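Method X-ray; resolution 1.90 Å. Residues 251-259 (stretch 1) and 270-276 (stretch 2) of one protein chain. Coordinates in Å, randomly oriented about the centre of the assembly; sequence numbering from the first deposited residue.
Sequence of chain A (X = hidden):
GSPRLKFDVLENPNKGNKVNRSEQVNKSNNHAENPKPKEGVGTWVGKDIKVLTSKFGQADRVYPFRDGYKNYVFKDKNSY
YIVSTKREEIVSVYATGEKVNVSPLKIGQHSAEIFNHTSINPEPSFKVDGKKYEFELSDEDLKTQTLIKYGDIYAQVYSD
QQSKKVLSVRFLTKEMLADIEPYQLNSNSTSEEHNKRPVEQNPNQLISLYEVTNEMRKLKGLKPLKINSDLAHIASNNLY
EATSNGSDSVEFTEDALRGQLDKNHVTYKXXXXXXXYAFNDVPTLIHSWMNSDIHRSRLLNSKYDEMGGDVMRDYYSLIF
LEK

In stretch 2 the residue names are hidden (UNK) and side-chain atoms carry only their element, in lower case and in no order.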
ATOM      1  N   GLU A 251     -21.465   3.936  -8.152  1.00144.96           N
ATOM      2  CA  GLU A 251     -20.916   5.056  -8.912  1.00145.51           C
ATOM      3  C   GLU A 251     -20.584   6.246  -7.996  1.00146.60           C
ATOM      4  O   GLU A 251     -21.247   6.450  -6.976  1.00145.31           O
ATOM      5  CB  GLU A 251     -21.888   5.486 -10.025  1.00152.40           C
ATOM      6  CG  GLU A 251     -23.277   5.887  -9.550  1.00165.83           C
ATOM      7  CD  GLU A 251     -24.254   6.157 -10.676  1.00190.51           C
ATOM      8  OE1 GLU A 251     -23.893   6.901 -11.616  1.00186.23           O
ATOM      9  OE2 GLU A 251     -25.390   5.633 -10.612  1.00187.62           O
ATOM     10  N   PHE A 252     -19.546   7.020  -8.378  1.00141.95           N
ATOM     11  CA  PHE A 252     -19.050   8.187  -7.640  1.00139.15           C
ATOM     12  C   PHE A 252     -19.061   9.401  -8.565  1.00146.26           C
ATOM     13  O   PHE A 252     -18.066   9.699  -9.227  1.00145.32           O
ATOM     14  CB  PHE A 252     -17.639   7.899  -7.112  1.00136.14           C
ATOM     15  CG  PHE A 252     -17.616   6.724  -6.169  1.00134.80           C
ATOM     16  CD1 PHE A 252     -17.520   5.427  -6.652  1.00138.21           C
ATOM     17  CD2 PHE A 252     -17.751   6.909  -4.806  1.00134.08           C
ATOM     18  CE1 PHE A 252     -17.550   4.337  -5.784  1.00136.97           C
ATOM     19  CE2 PHE A 252     -17.761   5.820  -3.938  1.00134.68           C
ATOM     20  CZ  PHE A 252     -17.656   4.541  -4.430  1.00133.28           C
ATOM     21  N   THR A 253     -20.214  10.072  -8.644  1.00146.56           N
ATOM     22  CA  THR A 253     -20.395  11.223  -9.531  1.00150.01           C
ATOM     23  C   THR A 253     -19.729  12.485  -8.965  1.00151.04           C
ATOM     24  O   THR A 253     -19.606  12.635  -7.747  1.00147.50           O
ATOM     25  CB  THR A 253     -21.889  11.469  -9.780  1.00165.31           C
ATOM     26  OG1 THR A 253     -22.548  11.677  -8.533  1.00164.46           O
ATOM     27  CG2 THR A 253     -22.555  10.316 -10.517  1.00167.70           C
ATOM     28  N   GLU A 254     -19.288  13.388  -9.855  1.00148.80           N
ATOM     29  CA  GLU A 254     -18.661  14.647  -9.443  1.00146.97           C
ATOM     30  C   GLU A 254     -19.724  15.635  -8.925  1.00152.41           C
ATOM     31  O   GLU A 254     -19.392  16.511  -8.126  1.00150.38           O
ATOM     32  CB  GLU A 254     -17.859  15.258 -10.600  1.00150.11           C
ATOM     33  CG  GLU A 254     -16.974  16.428 -10.187  1.00158.16           C
ATOM     34  CD  GLU A 254     -15.549  16.410 -10.706  1.00174.33           C
ATOM     35  OE1 GLU A 254     -15.319  15.900 -11.826  1.00171.76           O
ATOM     36  OE2 GLU A 254     -14.663  16.949 -10.004  1.00163.12           O
ATOM     37  N   ASP A 255     -21.000  15.472  -9.347  1.00152.28           N
ATOM     38  CA  ASP A 255     -22.103  16.317  -8.875  1.00154.31           C
ATOM     39  C   ASP A 255     -22.418  15.976  -7.409  1.00153.80           C
ATOM     40  O   ASP A 255     -22.696  16.886  -6.628  1.00153.68           O
ATOM     41  CB  ASP A 255     -23.362  16.165  -9.762  1.00161.58           C
ATOM     42  CG  ASP A 255     -24.088  17.473  -9.999  1.00174.58           C
ATOM     43  OD1 ASP A 255     -23.547  18.326 -10.736  1.00175.96           O
ATOM     44  OD2 ASP A 255     -25.200  17.641  -9.457  1.00183.32           O
ATOM     45  N   ALA A 256     -22.344  14.677  -7.027  1.00146.49           N
ATOM     46  CA  ALA A 256     -22.551  14.251  -5.636  1.00142.67           C
ATOM     47  C   ALA A 256     -21.443  14.799  -4.720  1.00140.38           C
ATOM     48  O   ALA A 256     -21.725  15.121  -3.569  1.00138.92           O
ATOM     49  CB  ALA A 256     -22.591  12.732  -5.541  1.00141.92           C
ATOM     50  N   LEU A 257     -20.198  14.916  -5.229  1.00132.94           N
ATOM     51  CA  LEU A 257     -19.068  15.448  -4.455  1.00127.91           C
ATOM     52  C   LEU A 257     -19.183  16.967  -4.307  1.00129.79           C
ATOM     53  O   LEU A 257     -19.123  17.476  -3.188  1.00127.66           O
ATOM     54  CB  LEU A 257     -17.729  15.078  -5.126  1.00126.07           C
ATOM     55  CG  LEU A 257     -16.446  15.656  -4.505  1.00127.61           C
ATOM     56  CD1 LEU A 257     -16.331  15.299  -3.047  1.00124.44           C
ATOM     57  CD2 LEU A 257     -15.231  15.182  -5.257  1.00128.71           C
ATOM     58  N   ARG A 258     -19.328  17.690  -5.428  1.00127.06           N
ATOM     59  CA  ARG A 258     -19.452  19.154  -5.402  1.00127.72           C
ATOM     60  C   ARG A 258     -20.746  19.603  -4.706  1.00129.60           C
ATOM     61  O   ARG A 258     -20.764  20.675  -4.109  1.00129.42           O
ATOM     62  CB  ARG A 258     -19.358  19.749  -6.810  1.00132.42           C
ATOM     63  CG  ARG A 258     -17.923  19.773  -7.305  1.00143.69           C
ATOM     64  CD  ARG A 258     -17.799  20.206  -8.749  1.00161.97           C
ATOM     65  NE  ARG A 258     -16.403  20.455  -9.111  1.00171.79           N
ATOM     66  CZ  ARG A 258     -15.982  20.827 -10.318  1.00190.77           C
ATOM     67  NH1 ARG A 258     -16.851  20.999 -11.312  1.00183.55           N
ATOM     68  NH2 ARG A 258     -14.690  21.028 -10.543  1.00177.77           N
ATOM     69  N   GLY A 259     -21.790  18.775  -4.762  1.00124.60           N
ATOM     70  CA  GLY A 259     -23.049  19.036  -4.079  1.00125.17           C
ATOM     71  C   GLY A 259     -22.932  18.861  -2.578  1.00121.47           C
ATOM     72  O   GLY A 259     -23.488  19.660  -1.822  1.00122.09           O
ATOM     73  N   UNK A 270     -10.590  24.017  -5.850  1.00 78.97           N
ATOM     74  CA  UNK A 270     -10.732  22.794  -6.645  1.00 77.94           C
ATOM     75  C   UNK A 270     -10.833  21.568  -5.740  1.00 77.40           C
ATOM     76  O   UNK A 270     -10.468  21.616  -4.559  1.00 73.98           O
ATOM     77  c   UNK A 270      -9.557  23.716  -8.712  1.00 83.84           C
ATOM     78  c   UNK A 270      -9.571  22.631  -7.635  1.00 83.16           C
ATOM     79  o   UNK A 270      -8.335  22.616  -6.921  1.00 78.93           O
ATOM     80  N   UNK A 271     -11.351  20.472  -6.308  1.00 74.18           N
ATOM     81  CA  UNK A 271     -11.530  19.211  -5.593  1.00 70.94           C
ATOM     82  C   UNK A 271     -11.521  18.026  -6.561  1.00 75.52           C
ATOM     83  O   UNK A 271     -11.836  18.177  -7.741  1.00 78.31           O
ATOM     84  c   UNK A 271     -14.089  19.180  -5.690  1.00 76.25           C
ATOM     85  c   UNK A 271     -12.847  19.236  -4.794  1.00 75.89           C
ATOM     86  o   UNK A 271     -12.853  18.145  -3.867  1.00 68.70           O
ATOM     87  N   UNK A 272     -11.200  16.844  -6.039  1.00 69.10           N
ATOM     88  CA  UNK A 272     -11.190  15.606  -6.818  1.00 69.23           C
ATOM     89  C   UNK A 272     -11.293  14.417  -5.884  1.00 70.52           C
ATOM     90  O   UNK A 272     -11.260  14.596  -4.665  1.00 68.50           O
ATOM     91  c   UNK A 272      -9.930  15.521  -7.658  1.00 69.67           C
ATOM     92  N   UNK A 273     -11.433  13.206  -6.440  1.00 66.56           N
ATOM     93  CA  UNK A 273     -11.596  12.008  -5.629  1.00 63.14           C
ATOM     94  C   UNK A 273     -10.963  10.789  -6.279  1.00 65.45           C
ATOM     95  O   UNK A 273     -11.140  10.571  -7.474  1.00 67.20           O
ATOM     96  n   UNK A 273     -15.267   9.386  -3.530  1.00 77.18           N
ATOM     97  c   UNK A 273     -13.093  11.751  -5.417  1.00 65.95           C
ATOM     98  c   UNK A 273     -14.909  10.361  -4.347  1.00 86.98           C
ATOM     99  c   UNK A 273     -13.423  10.566  -4.514  1.00 72.22           C
ATOM    100  o   UNK A 273     -15.744  11.042  -4.957  1.00 82.60           O
ATOM    101  N   UNK A 274     -10.276   9.973  -5.468  1.00 57.96           N
ATOM    102  CA  UNK A 274      -9.701   8.703  -5.889  1.00 56.35           C
ATOM    103  C   UNK A 274     -10.467   7.619  -5.185  1.00 59.67           C
ATOM    104  O   UNK A 274     -10.738   7.754  -3.989  1.00 57.21           O
ATOM    105  c   UNK A 274      -7.327   9.353  -6.537  1.00 65.98           C
ATOM    106  c   UNK A 274      -8.211   8.630  -5.564  1.00 52.35           C
ATOM    107  o   UNK A 274      -7.796   9.991  -7.469  1.00 59.23           O
ATOM    108  n   UNK A 274      -6.025   9.307  -6.318  1.00 53.50           N
ATOM    109  N   UNK A 275     -10.850   6.563  -5.910  1.00 58.30           N
ATOM    110  CA  UNK A 275     -11.609   5.448  -5.347  1.00 58.63           C
ATOM    111  C   UNK A 275     -10.971   4.132  -5.792  1.00 64.46           C
ATOM    112  O   UNK A 275     -10.394   4.063  -6.879  1.00 66.24           O
ATOM    113  c   UNK A 275     -13.114   5.507  -5.749  1.00 65.75           C
ATOM    114  c   UNK A 275     -13.912   4.395  -5.071  1.00 65.08           C
ATOM    115  c   UNK A 275     -13.720   6.867  -5.422  1.00 66.54           C
ATOM    116  N   UNK A 276     -11.080   3.114  -4.942  1.00 60.54           N
ATOM    117  CA  UNK A 276     -10.583   1.770  -5.205  1.00 61.36           C
ATOM    118  C   UNK A 276     -11.528   0.721  -4.656  1.00 68.90           C
ATOM    119  O   UNK A 276     -12.105   0.938  -3.590  1.00 66.72           O
TER

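Position 270 carries three side-chain atoms: a carbon attached to CA that bears one oxygen and one carbon. The CA-to-CB bond points sideways, and the terminal carbon comes no nearer to stretch 1 than 6.1 Å, to NH2 of Arg-258. Branching at CB with a hydroxyl identifies Thr-270. It suits an exposed place beside the contact, its hydroxyl hydrogen-bonded elsewhere in the structure.

Position 271 repeats the pattern, one carbon bearing an oxygen and a carbon, but here the CA-to-CB bond points toward stretch 1. The carbon branch lies 4.2 Å from CG of Arg-258, and the oxygen is 4.0 Å from CD2 of Leu-257. This is Thr-271, with chi1 in the t well. A beta-branched residue suits a strand, and this one offers its methyl, CG2, to the aliphatic part of Arg-258 while its buried OG1 is satisfied elsewhere in the structure. Its backbone O also lies 3.8 Å from OE2 of Glu-254, a contact without a hydrogen bond.

At 272 a single carbon follows CA, pointing away from stretch 1, and the backbone O lies 4.1 Å from CD2 of Leu-257. This is Ala-272, whose small side chain is buried while its backbone meets the helix.

Position 273 has three carbons in a row, the third carrying one oxygen and one nitrogen. The nitrogen lies 3.7 Å from CD2 of Phe-252, and CB packs 4.0 Å from CD2 of Leu-257. The terminal amide identifies Gln-273. Extended, with chi1 and chi2 both t, it reaches the Phe-252 ring obliquely. The long aliphatic stem suits this apolar setting, and NE2 finds a hydrogen-bond partner elsewhere in the structure.

Position 274 has two carbons, the second bearing an oxygen and a nitrogen, all out of reach of stretch 1. It is Asn-274; its polar amide suits a buried place because both its ends are hydrogen-bonded elsewhere.

At 275 one carbon carries two more, with no heteroatom. One of the two terminal carbons lies over a face of the Phe-252 ring, 3.7 Å from CE1 of Phe-252. This is Val-275, and its CG1, 3.9 Å from the centroid of the Phe-252 ring, makes a CH-pi contact well served by a compact branched side chain.

Position 276 has no side-chain atoms and touches nothing of stretch 1: Gly-276. A CB would point away and meet nothing of stretch 1 within 5.5 Å, so this contact does not account for the glycine.

Strand alternation thus turns 271, 273 and 275 toward stretch 1. No hydrogen bond crosses between the stretches; packing joins them, Leu-257 against Thr-271 and Gln-273, Phe-252 against Gln-273 and Val-275.

Stretch 2 (270-276) TTAQNVG
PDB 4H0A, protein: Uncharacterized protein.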